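Local coordinates for protein 30-kDa cleavage and polyadenylation specificity factor 30 (PDB 5ZUU) that recognises m6A-modified RNA through its YTH domain and, within the CPSF complex, takes part in pre-mRNA 3'-end formation and poly(A) site selection, at residues T8-Y19 with E146-D157. Numbering follows the deposited sequence.
Sequences TSHPLPQGVNRY and EQLASLLYLEPD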
ATOM      1  N   THR A   8     -10.406   6.668 -12.779  1.00 28.56           N
ATOM      2  CA  THR A   8     -10.924   5.791 -11.773  1.00 27.45           C
ATOM      3  C   THR A   8      -9.904   5.385 -10.719  1.00 24.60           C
ATOM      4  O   THR A   8     -10.235   4.634  -9.860  1.00 25.45           O
ATOM      5  CB  THR A   8     -11.376   4.518 -12.479  1.00 27.84           C
ATOM      6  OG1 THR A   8     -10.223   3.901 -13.102  1.00 27.37           O
ATOM      7  CG2 THR A   8     -12.471   4.894 -13.517  1.00 26.82           C
ATOM      8  N   SER A   9      -8.664   5.833 -10.849  1.00 22.51           N
ATOM      9  CA  SER A   9      -7.595   5.551  -9.910  1.00 21.54           C
ATOM     10  C   SER A   9      -6.790   6.864  -9.697  1.00 21.99           C
ATOM     11  O   SER A   9      -6.961   7.814 -10.451  1.00 22.31           O
ATOM     12  CB  SER A   9      -6.728   4.389 -10.456  1.00 21.17           C
ATOM     13  OG  SER A   9      -5.917   4.766 -11.567  1.00 19.64           O
ATOM     14  N   HIS A  10      -5.967   6.954  -8.652  1.00 20.89           N
ATOM     15  CA  HIS A  10      -5.192   8.129  -8.445  1.00 20.89           C
ATOM     16  C   HIS A  10      -3.849   7.797  -9.049  1.00 21.01           C
ATOM     17  O   HIS A  10      -3.326   6.702  -8.843  1.00 19.66           O
ATOM     18  CB  HIS A  10      -5.035   8.485  -6.963  1.00 21.47           C
ATOM     19  CG  HIS A  10      -6.323   8.747  -6.289  1.00 21.90           C
ATOM     20  ND1 HIS A  10      -6.933   9.984  -6.324  1.00 21.96           N
ATOM     21  CD2 HIS A  10      -7.173   7.924  -5.639  1.00 23.85           C
ATOM     22  CE1 HIS A  10      -8.088   9.922  -5.683  1.00 22.75           C
ATOM     23  NE2 HIS A  10      -8.270   8.679  -5.273  1.00 23.70           N
ATOM     24  N   PRO A  11      -3.298   8.741  -9.803  1.00 20.62           N
ATOM     25  CA  PRO A  11      -1.937   8.603 -10.300  1.00 20.24           C
ATOM     26  C   PRO A  11      -0.886   8.617  -9.150  1.00 20.43           C
ATOM     27  O   PRO A  11      -1.080   9.228  -8.117  1.00 18.05           O
ATOM     28  CB  PRO A  11      -1.771   9.837 -11.155  1.00 20.98           C
ATOM     29  CG  PRO A  11      -2.610  10.862 -10.434  1.00 22.43           C
ATOM     30  CD  PRO A  11      -3.819  10.109  -9.947  1.00 21.63           C
ATOM     31  N   LEU A  12       0.215   7.931  -9.375  1.00 20.74           N
ATOM     32  CA  LEU A  12       1.335   7.981  -8.520  1.00 22.60           C
ATOM     33  C   LEU A  12       1.671   9.445  -8.270  1.00 25.55           C
ATOM     34  O   LEU A  12       1.852  10.167  -9.213  1.00 27.21           O
ATOM     35  CB  LEU A  12       2.468   7.240  -9.215  1.00 24.95           C
ATOM     36  CG  LEU A  12       3.561   6.749  -8.304  1.00 26.15           C
ATOM     37  CD1 LEU A  12       2.968   5.732  -7.338  1.00 25.72           C
ATOM     38  CD2 LEU A  12       4.659   6.184  -9.174  1.00 27.40           C
ATOM     39  N   PRO A  13       1.663   9.926  -6.999  1.00 25.58           N
ATOM     40  CA  PRO A  13       2.052  11.308  -6.761  1.00 25.66           C
ATOM     41  C   PRO A  13       3.413  11.612  -7.379  1.00 26.56           C
ATOM     42  O   PRO A  13       4.301  10.718  -7.447  1.00 25.74           O
ATOM     43  CB  PRO A  13       2.203  11.388  -5.241  1.00 26.37           C
ATOM     44  CG  PRO A  13       1.423  10.261  -4.693  1.00 25.26           C
ATOM     45  CD  PRO A  13       1.353   9.215  -5.746  1.00 25.95           C
ATOM     46  N   GLN A  14       3.549  12.845  -7.848  1.00 28.74           N
ATOM     47  CA  GLN A  14       4.787  13.287  -8.460  1.00 32.25           C
ATOM     48  C   GLN A  14       5.739  13.666  -7.346  1.00 30.47           C
ATOM     49  O   GLN A  14       5.317  14.061  -6.215  1.00 28.98           O
ATOM     50  CB  GLN A  14       4.542  14.499  -9.376  1.00 38.00           C
ATOM     51  CG  GLN A  14       3.748  14.186 -10.653  1.00 40.87           C
ATOM     52  CD  GLN A  14       3.177  15.440 -11.309  1.00 46.27           C
ATOM     53  OE1 GLN A  14       2.434  16.208 -10.672  1.00 45.57           O
ATOM     54  NE2 GLN A  14       3.562  15.681 -12.574  1.00 49.82           N
ATOM     55  N   GLY A  15       7.009  13.557  -7.679  1.00 28.69           N
ATOM     56  CA  GLY A  15       8.090  14.074  -6.831  1.00 29.93           C
ATOM     57  C   GLY A  15       8.931  12.981  -6.245  1.00 25.64           C
ATOM     58  O   GLY A  15       8.951  11.842  -6.753  1.00 22.01           O
ATOM     59  N   VAL A  16       9.617  13.309  -5.149  1.00 24.47           N
ATOM     60  CA  VAL A  16      10.522  12.333  -4.523  1.00 22.71           C
ATOM     61  C   VAL A  16       9.734  11.424  -3.574  1.00 20.80           C
ATOM     62  O   VAL A  16       9.227  11.833  -2.564  1.00 21.15           O
ATOM     63  CB  VAL A  16      11.768  12.999  -3.896  1.00 23.91           C
ATOM     64  CG1 VAL A  16      12.559  11.975  -3.073  1.00 23.28           C
ATOM     65  CG2 VAL A  16      12.623  13.565  -5.046  1.00 24.79           C
ATOM     66  N   ASN A  17       9.644  10.160  -3.933  1.00 18.60           N
ATOM     67  CA  ASN A  17       8.875   9.193  -3.174  1.00 15.23           C
ATOM     68  C   ASN A  17       9.824   8.144  -2.576  1.00 13.47           C
ATOM     69  O   ASN A  17      10.897   7.893  -3.111  1.00 11.76           O
ATOM     70  CB  ASN A  17       7.930   8.474  -4.117  1.00 15.28           C
ATOM     71  CG  ASN A  17       6.921   9.370  -4.803  1.00 15.82           C
ATOM     72  OD1 ASN A  17       6.582  10.491  -4.377  1.00 16.60           O
ATOM     73  ND2 ASN A  17       6.369   8.830  -5.855  1.00 17.14           N
ATOM     74  N   ARG A  18       9.394   7.480  -1.506  1.00 11.77           N
ATOM     75  CA  ARG A  18      10.007   6.197  -1.094  1.00 11.52           C
ATOM     76  C   ARG A  18       8.915   5.198  -1.135  1.00 11.78           C
ATOM     77  O   ARG A  18       7.699   5.581  -0.954  1.00 11.91           O
ATOM     78  CB  ARG A  18      10.584   6.295   0.336  1.00 11.08           C
ATOM     79  CG  ARG A  18      11.770   7.212   0.345  1.00 10.84           C
ATOM     80  CD  ARG A  18      12.225   7.559   1.736  1.00 11.08           C
ATOM     81  NE  ARG A  18      12.840   6.399   2.391  1.00 10.83           N
ATOM     82  CZ  ARG A  18      13.329   6.440   3.636  1.00 11.04           C
ATOM     83  NH1 ARG A  18      13.278   7.543   4.326  1.00 10.60           N
ATOM     84  NH2 ARG A  18      13.895   5.377   4.172  1.00 11.31           N
ATOM     85  N   TYR A  19       9.319   3.941  -1.296  1.00 11.23           N
ATOM     86  CA  TYR A  19       8.445   2.819  -1.573  1.00 11.46           C
ATOM     87  C   TYR A  19       8.765   1.664  -0.648  1.00 11.25           C
ATOM     88  O   TYR A  19       9.955   1.281  -0.527  1.00  9.40           O
ATOM     89  CB  TYR A  19       8.707   2.303  -3.051  1.00 12.76           C
ATOM     90  CG  TYR A  19       8.510   3.361  -4.068  1.00 12.88           C
ATOM     91  CD1 TYR A  19       9.514   4.302  -4.338  1.00 13.52           C
ATOM     92  CD2 TYR A  19       7.296   3.496  -4.718  1.00 13.57           C
ATOM     93  CE1 TYR A  19       9.307   5.320  -5.270  1.00 15.20           C
ATOM     94  CE2 TYR A  19       7.092   4.505  -5.647  1.00 13.88           C
ATOM     95  CZ  TYR A  19       8.081   5.417  -5.902  1.00 14.96           C
ATOM     96  OH  TYR A  19       7.852   6.423  -6.792  1.00 16.92           O
ATOM     97  N   GLU A 146       9.682   2.640  -8.067  1.00 14.91           N
ATOM     98  CA  GLU A 146       8.982   3.314  -9.139  1.00 16.07           C
ATOM     99  C   GLU A 146       8.664   2.349 -10.348  1.00 13.74           C
ATOM    100  O   GLU A 146       7.588   2.353 -10.833  1.00 12.01           O
ATOM    101  CB  GLU A 146       9.837   4.486  -9.534  1.00 19.98           C
ATOM    102  CG  GLU A 146       9.271   5.408 -10.586  1.00 25.78           C
ATOM    103  CD  GLU A 146      10.308   6.491 -10.867  1.00 32.13           C
ATOM    104  OE1 GLU A 146      11.487   6.133 -11.219  1.00 41.82           O
ATOM    105  OE2 GLU A 146       9.987   7.672 -10.637  1.00 36.88           O
ATOM    106  N   GLN A 147       9.577   1.459 -10.719  1.00 11.55           N
ATOM    107  CA  GLN A 147       9.287   0.426 -11.678  1.00 11.29           C
ATOM    108  C   GLN A 147       8.209  -0.519 -11.271  1.00 11.79           C
ATOM    109  O   GLN A 147       7.363  -0.847 -12.103  1.00 11.21           O
ATOM    110  CB  GLN A 147      10.543  -0.392 -12.059  1.00 10.80           C
ATOM    111  CG  GLN A 147      11.617   0.452 -12.732  1.00 11.15           C
ATOM    112  CD  GLN A 147      11.091   1.169 -13.978  1.00 11.57           C
ATOM    113  OE1 GLN A 147      10.369   0.566 -14.772  1.00 12.65           O
ATOM    114  NE2 GLN A 147      11.422   2.451 -14.148  1.00 10.38           N
ATOM    115  N   LEU A 148       8.231  -0.983 -10.009  1.00 12.80           N
ATOM    116  CA  LEU A 148       7.219  -1.875  -9.535  1.00 12.36           C
ATOM    117  C   LEU A 148       5.860  -1.192  -9.470  1.00 12.29           C
ATOM    118  O   LEU A 148       4.887  -1.775  -9.891  1.00 11.81           O
ATOM    119  CB  LEU A 148       7.597  -2.434  -8.190  1.00 13.50           C
ATOM    120  CG  LEU A 148       6.616  -3.421  -7.545  1.00 13.72           C
ATOM    121  CD1 LEU A 148       6.386  -4.583  -8.467  1.00 12.98           C
ATOM    122  CD2 LEU A 148       7.159  -3.920  -6.204  1.00 14.45           C
ATOM    123  N   ALA A 149       5.789   0.013  -8.954  1.00 12.69           N
ATOM    124  CA  ALA A 149       4.511   0.749  -8.984  1.00 14.40           C
ATOM    125  C   ALA A 149       4.034   0.956 -10.444  1.00 15.77           C
ATOM    126  O   ALA A 149       2.872   0.783 -10.769  1.00 16.27           O
ATOM    127  CB  ALA A 149       4.649   2.109  -8.318  1.00 14.52           C
ATOM    128  N   SER A 150       4.941   1.291 -11.349  1.00 15.97           N
ATOM    129  CA  SER A 150       4.507   1.463 -12.728  1.00 15.83           C
ATOM    130  C   SER A 150       3.820   0.187 -13.297  1.00 13.92           C
ATOM    131  O   SER A 150       2.866   0.314 -14.059  1.00 12.88           O
ATOM    132  CB  SER A 150       5.644   2.001 -13.602  1.00 17.43           C
ATOM    133  OG  SER A 150       6.323   0.895 -14.094  1.00 24.79           O
ATOM    134  N   LEU A 151       4.244  -1.017 -12.883  1.00 11.94           N
ATOM    135  CA  LEU A 151       3.595  -2.248 -13.332  1.00 11.37           C
ATOM    136  C   LEU A 151       2.149  -2.368 -12.812  1.00 11.19           C
ATOM    137  O   LEU A 151       1.263  -2.958 -13.481  1.00 10.39           O
ATOM    138  CB  LEU A 151       4.366  -3.507 -12.902  1.00 11.43           C
ATOM    139  CG  LEU A 151       5.752  -3.625 -13.519  1.00 12.18           C
ATOM    140  CD1 LEU A 151       6.561  -4.754 -12.891  1.00 12.08           C
ATOM    141  CD2 LEU A 151       5.698  -3.795 -15.039  1.00 12.37           C
ATOM    142  N   LEU A 152       1.946  -1.889 -11.590  1.00 11.34           N
ATOM    143  CA  LEU A 152       0.628  -1.868 -11.008  1.00 11.94           C
ATOM    144  C   LEU A 152      -0.338  -1.048 -11.903  1.00 11.25           C
ATOM    145  O   LEU A 152      -1.467  -1.473 -12.138  1.00 10.66           O
ATOM    146  CB  LEU A 152       0.641  -1.238  -9.620  1.00 12.33           C
ATOM    147  CG  LEU A 152       1.370  -1.925  -8.450  1.00 12.76           C
ATOM    148  CD1 LEU A 152       1.383  -0.942  -7.261  1.00 13.43           C
ATOM    149  CD2 LEU A 152       0.654  -3.224  -8.112  1.00 13.13           C
ATOM    150  N   TYR A 153       0.094   0.128 -12.331  1.00 12.38           N
ATOM    151  CA  TYR A 153      -0.710   0.996 -13.212  1.00 12.74           C
ATOM    152  C   TYR A 153      -0.955   0.409 -14.644  1.00 13.65           C
ATOM    153  O   TYR A 153      -1.829   0.910 -15.346  1.00 15.57           O
ATOM    154  CB  TYR A 153      -0.083   2.359 -13.291  1.00 12.76           C
ATOM    155  CG  TYR A 153      -0.413   3.133 -12.055  1.00 13.46           C
ATOM    156  CD1 TYR A 153      -1.606   3.870 -11.954  1.00 13.70           C
ATOM    157  CD2 TYR A 153       0.432   3.092 -10.947  1.00 13.03           C
ATOM    158  CE1 TYR A 153      -1.906   4.559 -10.791  1.00 13.80           C
ATOM    159  CE2 TYR A 153       0.143   3.768  -9.799  1.00 13.12           C
ATOM    160  CZ  TYR A 153      -1.037   4.490  -9.697  1.00 13.63           C
ATOM    161  OH  TYR A 153      -1.253   5.219  -8.546  1.00 11.79           O
ATOM    162  N   LEU A 154      -0.224  -0.634 -15.067  1.00 12.19           N
ATOM    163  CA  LEU A 154      -0.567  -1.345 -16.270  1.00 12.53           C
ATOM    164  C   LEU A 154      -1.723  -2.295 -16.088  1.00 12.48           C
ATOM    165  O   LEU A 154      -2.350  -2.657 -17.082  1.00 13.08           O
ATOM    166  CB  LEU A 154       0.638  -2.104 -16.842  1.00 12.06           C
ATOM    167  CG  LEU A 154       1.838  -1.254 -17.111  1.00 11.47           C
ATOM    168  CD1 LEU A 154       2.964  -2.175 -17.532  1.00 12.36           C
ATOM    169  CD2 LEU A 154       1.608  -0.191 -18.145  1.00 11.26           C
ATOM    170  N   GLU A 155      -2.042  -2.711 -14.862  1.00 12.33           N
ATOM    171  CA  GLU A 155      -3.119  -3.656 -14.656  1.00 12.97           C
ATOM    172  C   GLU A 155      -4.445  -2.983 -14.574  1.00 12.72           C
ATOM    173  O   GLU A 155      -4.542  -1.861 -14.109  1.00 13.58           O
ATOM    174  CB  GLU A 155      -2.929  -4.527 -13.392  1.00 13.80           C
ATOM    175  CG  GLU A 155      -1.695  -5.384 -13.453  1.00 13.42           C
ATOM    176  CD  GLU A 155      -1.688  -6.302 -14.671  1.00 14.51           C
ATOM    177  OE1 GLU A 155      -0.597  -6.492 -15.300  1.00 15.86           O
ATOM    178  OE2 GLU A 155      -2.749  -6.896 -14.969  1.00 13.53           O
ATOM    179  N   PRO A 156      -5.494  -3.647 -15.079  1.00 14.19           N
ATOM    180  CA  PRO A 156      -6.887  -3.104 -14.926  1.00 13.40           C
ATOM    181  C   PRO A 156      -7.256  -2.997 -13.442  1.00 13.86           C
ATOM    182  O   PRO A 156      -6.800  -3.835 -12.608  1.00 12.31           O
ATOM    183  CB  PRO A 156      -7.767  -4.158 -15.577  1.00 13.44           C
ATOM    184  CG  PRO A 156      -6.825  -4.913 -16.486  1.00 14.30           C
ATOM    185  CD  PRO A 156      -5.461  -4.891 -15.868  1.00 13.78           C
ATOM    186  N   ASP A 157      -8.056  -1.984 -13.123  1.00 13.59           N
ATOM    187  CA  ASP A 157      -8.620  -1.824 -11.808  1.00 14.82           C
ATOM    188  C   ASP A 157      -9.293  -3.119 -11.368  1.00 15.45           C
ATOM    189  O   ASP A 157      -9.974  -3.743 -12.188  1.00 16.09           O
ATOM    190  CB  ASP A 157      -9.697  -0.733 -11.821  1.00 15.17           C
ATOM    191  CG  ASP A 157      -9.154   0.610 -12.031  1.00 16.60           C
ATOM    192  OD1 ASP A 157      -7.907   0.833 -12.093  1.00 16.73           O
ATOM    193  OD2 ASP A 157      -9.992   1.533 -12.137  1.00 21.09           O
TER
HETATM  194  O   HOH W   1      -7.625   3.001 -13.295  1.00 29.69           O
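Y153 reaches from helix 142-154 to the chain leading into strand 17-24, and its OH donates a hydrogen bond to H10 O over 2.6 Å. The acceptor lies at the edge of the ring, near its plane, and the donor lies in the carbonyl plane of H10 with a C=O...O angle of 151°; this near-in-plane geometry on both sides fixes the hydroxyl against the carbonyl. Beside that bond, L12 CB packs against Y153 CE2 at 4.2 Å. With CG anti to the backbone N (chi1 -159°), L12 turns both methyls onto A149 CB, CD1 coming to 4.1 Å. In this YTH domain, of the PUA clan, the chain before strand 17-24 runs along helix 142-154, while L148 and L152 of that helix pack on strand 70-77 of the mixed sheet. Y19, on strand 17-24 of that sheet, lays one ring face over the start of 146-157: E146 N stands 3.8 Å above the plane, over the ring centre. N17 ND2 bonds Y19 OH at 3.0 Å and P13 O at 3.2 Å, both partners near its amide plane, which ties the Y19 hydroxyl to the P13 carbonyl in the loop before the strand. At the other end, T8 OG1 donates to the syn lone pair of D157 OD2 (2.6 Å), while D157 OD1 forms a salt bridge with K109 NZ and accepts a hydrogen bond from a water that in turn bonds S9 OG.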